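PDB 4DNA: probable glutathione reductase from Sinorhizobium meliloti, which probably reduces glutathione disulfide to glutathione with NADPH, as an FAD-dependent homodimeric oxidoreductase. Local coordinates for residues A362-A373 with M449-G459. Sequence-based numbering, arbitrary orientation.
Sequences ARKFQEIEVYRA and MYQPSYRVRNG
Y454 has its CG between the backbone N and the carbonyl carbon (chi1 56°), a turn that lays its ring across V370. V370 CB sits over one face of that ring, 3.9 Å from the centroid, in a CH-pi contact. Y371 has its CG anti to the carbonyl carbon (chi1 -65°), and its ring runs alongside P452. P452 CB covers one face of the Y371 ring, 4.1 Å from its centroid. Y454 lies on the I368, V370 and V456 face of the antiparallel pair 367-373 with 454-457, in the seven-stranded sheet of the dimerisation domain. Y371, two residues on from E369, packs on P452 just before strand 454-457. I368 and V456 exchange backbone bonds in both directions, and V370 N donates to Y454 O. S453 and Y454 both face V370, a classic beta bulge. Here S453 N donates to V370 O at 2.8 Å. S453 OG takes an almost straight bond from R372 N, also 2.8 Å (177°). I368 CG1 packs against V456 CB. Selenomethionine M449 reaches Y371 CB with its CE and A373 CB with its SE. The tyrosine hydroxyls bond elsewhere: Y454 OH with E358, Y371 OH with R400. R400 also forms a salt bridge with E369. An alanine in place of Y371 would probably uncover the P452 ring and leave R400 without its hydroxyl partner. The salt bridges E367 OE1 to R457 NE (3.6 Å) and E369 OE2 to R455 NH2 (3.9 Å) are both long. The chemistry therefore points to backbone bonds and apolar packing as the main hold, with the charge pairs between the two segments a looser addition.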
loop_
_atom_site.group_PDB
_atom_site.type_symbol
_atom_site.label_atom_id
_atom_site.label_comp_id
_atom_site.label_asym_id
_atom_site.label_seq_id
_atom_site.Cartn_x
_atom_site.Cartn_y
_atom_site.Cartn_z
ATOM N N ALA A 362 13.970 5.787 -23.046
ATOM C CA ALA A 362 15.218 6.287 -23.600
ATOM C C ALA A 362 15.170 6.263 -25.119
ATOM O O ALA A 362 15.637 7.200 -25.757
ATOM C CB ALA A 362 16.405 5.479 -23.091
ATOM N N ARG A 363 14.596 5.195 -25.679
ATOM C CA ARG A 363 14.416 5.064 -27.124
ATOM C C ARG A 363 13.292 5.951 -27.660
ATOM O O ARG A 363 13.471 6.614 -28.671
ATOM C CB ARG A 363 14.167 3.603 -27.525
ATOM C CG ARG A 363 15.410 2.710 -27.526
ATOM C CD ARG A 363 15.170 1.404 -28.279
ATOM N NE ARG A 363 13.956 0.745 -27.796
ATOM C CZ ARG A 363 13.935 -0.326 -27.000
ATOM N NH1 ARG A 363 15.075 -0.900 -26.609
ATOM N NH2 ARG A 363 12.768 -0.829 -26.599
ATOM N N LYS A 364 12.148 5.966 -26.978
ATOM C CA LYS A 364 10.952 6.640 -27.466
ATOM C C LYS A 364 11.020 8.169 -27.428
ATOM O O LYS A 364 10.458 8.843 -28.300
ATOM C CB LYS A 364 9.760 6.142 -26.666
ATOM C CG LYS A 364 8.441 6.853 -26.906
ATOM C CD LYS A 364 7.298 6.046 -26.310
ATOM C CE LYS A 364 5.962 6.703 -26.627
ATOM N NZ LYS A 364 4.847 5.857 -26.145
ATOM N N PHE A 365 11.703 8.708 -26.416
ATOM C CA PHE A 365 11.829 10.151 -26.217
ATOM C C PHE A 365 13.291 10.590 -26.262
ATOM O O PHE A 365 14.166 9.828 -25.874
ATOM C CB PHE A 365 11.227 10.533 -24.878
ATOM C CG PHE A 365 9.775 10.212 -24.756
ATOM C CD1 PHE A 365 8.833 10.849 -25.566
ATOM C CD2 PHE A 365 9.333 9.288 -23.825
ATOM C CE1 PHE A 365 7.481 10.556 -25.461
ATOM C CE2 PHE A 365 7.974 9.003 -23.708
ATOM C CZ PHE A 365 7.051 9.637 -24.527
ATOM N N GLN A 366 13.546 11.813 -26.727
ATOM C CA GLN A 366 14.917 12.307 -26.921
ATOM C C GLN A 366 15.612 12.575 -25.596
ATOM O O GLN A 366 16.828 12.405 -25.472
ATOM C CB GLN A 366 14.911 13.591 -27.766
ATOM C CG GLN A 366 16.265 14.270 -27.923
ATOM C CD GLN A 366 16.353 15.208 -29.123
ATOM O OE1 GLN A 366 15.383 15.869 -29.504
ATOM N NE2 GLN A 366 17.529 15.276 -29.719
ATOM N N GLU A 367 14.816 12.987 -24.614
ATOM C CA GLU A 367 15.304 13.465 -23.337
ATOM C C GLU A 367 14.399 12.969 -22.238
ATOM O O GLU A 367 13.195 13.240 -22.241
ATOM C CB GLU A 367 15.295 14.982 -23.335
ATOM C CG GLU A 367 16.666 15.615 -23.201
ATOM C CD GLU A 367 16.995 15.990 -21.762
ATOM O OE1 GLU A 367 17.484 17.118 -21.532
ATOM O OE2 GLU A 367 16.756 15.164 -20.851
ATOM N N ILE A 368 14.953 12.216 -21.301
ATOM C CA ILE A 368 14.135 11.766 -20.179
ATOM C C ILE A 368 14.785 12.136 -18.864
ATOM O O ILE A 368 15.999 12.337 -18.807
ATOM C CB ILE A 368 13.824 10.254 -20.216
ATOM C CG1 ILE A 368 15.101 9.451 -20.412
ATOM C CG2 ILE A 368 12.826 9.949 -21.319
ATOM C CD1 ILE A 368 14.929 7.991 -20.071
ATOM N N GLU A 369 13.972 12.251 -17.821
ATOM C CA GLU A 369 14.502 12.435 -16.474
ATOM C C GLU A 369 14.084 11.237 -15.637
ATOM O O GLU A 369 12.948 10.756 -15.733
ATOM C CB GLU A 369 14.038 13.760 -15.861
ATOM C CG GLU A 369 14.482 14.988 -16.658
ATOM C CD GLU A 369 13.615 16.240 -16.471
ATOM O OE1 GLU A 369 12.419 16.139 -16.119
ATOM O OE2 GLU A 369 14.143 17.349 -16.706
ATOM N N VAL A 370 15.027 10.729 -14.851
ATOM C CA VAL A 370 14.801 9.544 -14.022
ATOM C C VAL A 370 14.984 9.899 -12.544
ATOM O O VAL A 370 15.948 10.593 -12.156
ATOM C CB VAL A 370 15.713 8.373 -14.438
ATOM C CG1 VAL A 370 15.518 7.181 -13.523
ATOM C CG2 VAL A 370 15.435 7.977 -15.879
ATOM N N TYR A 371 14.028 9.437 -11.737
ATOM C CA TYR A 371 13.974 9.763 -10.338
ATOM C C TYR A 371 14.011 8.449 -9.547
ATOM O O TYR A 371 13.024 7.727 -9.475
ATOM C CB TYR A 371 12.732 10.618 -10.068
ATOM C CG TYR A 371 12.740 12.005 -10.755
ATOM C CD1 TYR A 371 12.326 12.160 -12.085
ATOM C CD2 TYR A 371 13.132 13.161 -10.061
ATOM C CE1 TYR A 371 12.311 13.407 -12.694
ATOM C CE2 TYR A 371 13.129 14.407 -10.672
ATOM C CZ TYR A 371 12.720 14.520 -11.989
ATOM O OH TYR A 371 12.717 15.746 -12.616
ATOM N N ARG A 372 15.180 8.133 -8.984
ATOM C CA ARG A 372 15.449 6.814 -8.413
ATOM C C ARG A 372 15.697 6.915 -6.920
ATOM O O ARG A 372 16.505 7.718 -6.462
ATOM C CB ARG A 372 16.666 6.177 -9.091
ATOM C CG ARG A 372 16.760 4.664 -8.935
ATOM C CD ARG A 372 18.129 4.105 -9.284
ATOM N NE ARG A 372 18.193 2.656 -9.061
ATOM C CZ ARG A 372 18.738 2.064 -7.994
ATOM N NH1 ARG A 372 19.297 2.780 -7.022
ATOM N NH2 ARG A 372 18.733 0.741 -7.897
ATOM N N ALA A 373 14.992 6.086 -6.164
ATOM C CA ALA A 373 15.059 6.117 -4.714
ATOM C C ALA A 373 15.429 4.740 -4.213
ATOM O O ALA A 373 14.789 3.758 -4.579
ATOM C CB ALA A 373 13.716 6.534 -4.141
HETATM N N MSE A 449 11.483 13.807 -4.539
HETATM C CA MSE A 449 12.706 13.792 -5.353
HETATM C C MSE A 449 12.642 14.918 -6.346
HETATM O O MSE A 449 12.315 14.729 -7.522
HETATM C CB MSE A 449 12.914 12.454 -6.032
HETATM C CG MSE A 449 13.196 11.393 -4.995
HETATM SE SE MSE A 449 13.378 9.726 -6.017
HETATM C CE MSE A 449 11.537 9.240 -6.586
ATOM N N TYR A 450 12.960 16.110 -5.860
ATOM C CA TYR A 450 12.797 17.342 -6.615
ATOM C C TYR A 450 13.831 17.467 -7.713
ATOM O O TYR A 450 13.610 18.139 -8.708
ATOM C CB TYR A 450 12.874 18.527 -5.657
ATOM C CG TYR A 450 11.784 18.500 -4.605
ATOM C CD1 TYR A 450 10.440 18.376 -4.975
ATOM C CD2 TYR A 450 12.085 18.600 -3.246
ATOM C CE1 TYR A 450 9.436 18.348 -4.026
ATOM C CE2 TYR A 450 11.085 18.578 -2.289
ATOM C CZ TYR A 450 9.762 18.448 -2.685
ATOM O OH TYR A 450 8.747 18.416 -1.761
ATOM N N GLN A 451 14.968 16.808 -7.505
ATOM C CA GLN A 451 16.057 16.779 -8.465
ATOM C C GLN A 451 16.120 15.398 -9.076
ATOM O O GLN A 451 15.938 14.398 -8.359
ATOM C CB GLN A 451 17.378 17.098 -7.770
ATOM C CG GLN A 451 17.385 18.438 -7.052
ATOM C CD GLN A 451 16.939 19.578 -7.954
ATOM O OE1 GLN A 451 16.810 19.413 -9.178
ATOM N NE2 GLN A 451 16.690 20.745 -7.359
ATOM N N PRO A 452 16.368 15.327 -10.396
ATOM C CA PRO A 452 16.499 14.027 -11.019
ATOM C C PRO A 452 17.796 13.386 -10.568
ATOM O O PRO A 452 18.733 14.070 -10.159
ATOM C CB PRO A 452 16.526 14.335 -12.517
ATOM C CG PRO A 452 16.150 15.765 -12.654
ATOM C CD PRO A 452 16.560 16.414 -11.367
ATOM N N SER A 453 17.817 12.065 -10.603
ATOM C CA SER A 453 18.932 11.305 -10.124
ATOM C C SER A 453 19.924 11.210 -11.261
ATOM O O SER A 453 21.118 11.037 -11.030
ATOM C CB SER A 453 18.443 9.923 -9.700
ATOM O OG SER A 453 17.224 10.023 -8.974
ATOM N N TYR A 454 19.400 11.308 -12.486
ATOM C CA TYR A 454 20.182 11.370 -13.735
ATOM C C TYR A 454 19.280 11.640 -14.926
ATOM O O TYR A 454 18.064 11.526 -14.820
ATOM C CB TYR A 454 21.004 10.093 -13.988
ATOM C CG TYR A 454 20.224 8.787 -14.014
ATOM C CD1 TYR A 454 19.657 8.308 -15.192
ATOM C CD2 TYR A 454 20.094 8.010 -12.859
ATOM C CE1 TYR A 454 18.952 7.105 -15.207
ATOM C CE2 TYR A 454 19.404 6.808 -12.874
ATOM C CZ TYR A 454 18.832 6.366 -14.045
ATOM O OH TYR A 454 18.156 5.178 -14.048
ATOM N N ARG A 455 19.903 11.995 -16.050
ATOM C CA ARG A 455 19.204 12.289 -17.296
ATOM C C ARG A 455 19.696 11.377 -18.409
ATOM O O ARG A 455 20.839 10.911 -18.384
ATOM C CB ARG A 455 19.432 13.746 -17.698
ATOM C CG ARG A 455 18.502 14.753 -17.034
ATOM C CD ARG A 455 19.045 16.173 -17.133
ATOM N NE ARG A 455 18.104 17.166 -16.604
ATOM C CZ ARG A 455 18.305 17.945 -15.531
ATOM N NH1 ARG A 455 19.433 17.877 -14.833
ATOM N NH2 ARG A 455 17.358 18.809 -15.154
ATOM N N VAL A 456 18.829 11.122 -19.383
ATOM C CA VAL A 456 19.205 10.390 -20.591
ATOM C C VAL A 456 18.802 11.234 -21.801
ATOM O O VAL A 456 17.658 11.673 -21.920
ATOM C CB VAL A 456 18.568 8.984 -20.669
ATOM C CG1 VAL A 456 19.050 8.239 -21.898
ATOM C CG2 VAL A 456 18.878 8.165 -19.426
ATOM N N ARG A 457 19.772 11.486 -22.676
ATOM C CA ARG A 457 19.560 12.304 -23.863
ATOM C C ARG A 457 20.032 11.507 -25.061
ATOM O O ARG A 457 21.145 10.971 -25.056
ATOM C CB ARG A 457 20.309 13.640 -23.754
ATOM C CG ARG A 457 20.319 14.464 -25.034
ATOM C CD ARG A 457 20.637 15.943 -24.808
ATOM N NE ARG A 457 19.406 16.714 -24.599
ATOM C CZ ARG A 457 18.648 17.247 -25.568
ATOM N NH1 ARG A 457 18.984 17.124 -26.852
ATOM N NH2 ARG A 457 17.541 17.911 -25.243
ATOM N N ASN A 458 19.171 11.428 -26.073
ATOM C CA ASN A 458 19.445 10.685 -27.307
ATOM C C ASN A 458 19.789 9.227 -27.050
ATOM O O ASN A 458 20.582 8.622 -27.766
ATOM C CB ASN A 458 20.521 11.385 -28.136
ATOM C CG ASN A 458 20.062 12.729 -28.685
ATOM O OD1 ASN A 458 20.844 13.686 -28.752
ATOM N ND2 ASN A 458 18.796 12.806 -29.098
ATOM N N GLY A 459 19.177 8.672 -26.008
ATOM C CA GLY A 459 19.347 7.267 -25.653
ATOM C C GLY A 459 20.562 6.969 -24.788
ATOM O O GLY A 459 20.785 5.815 -24.407
#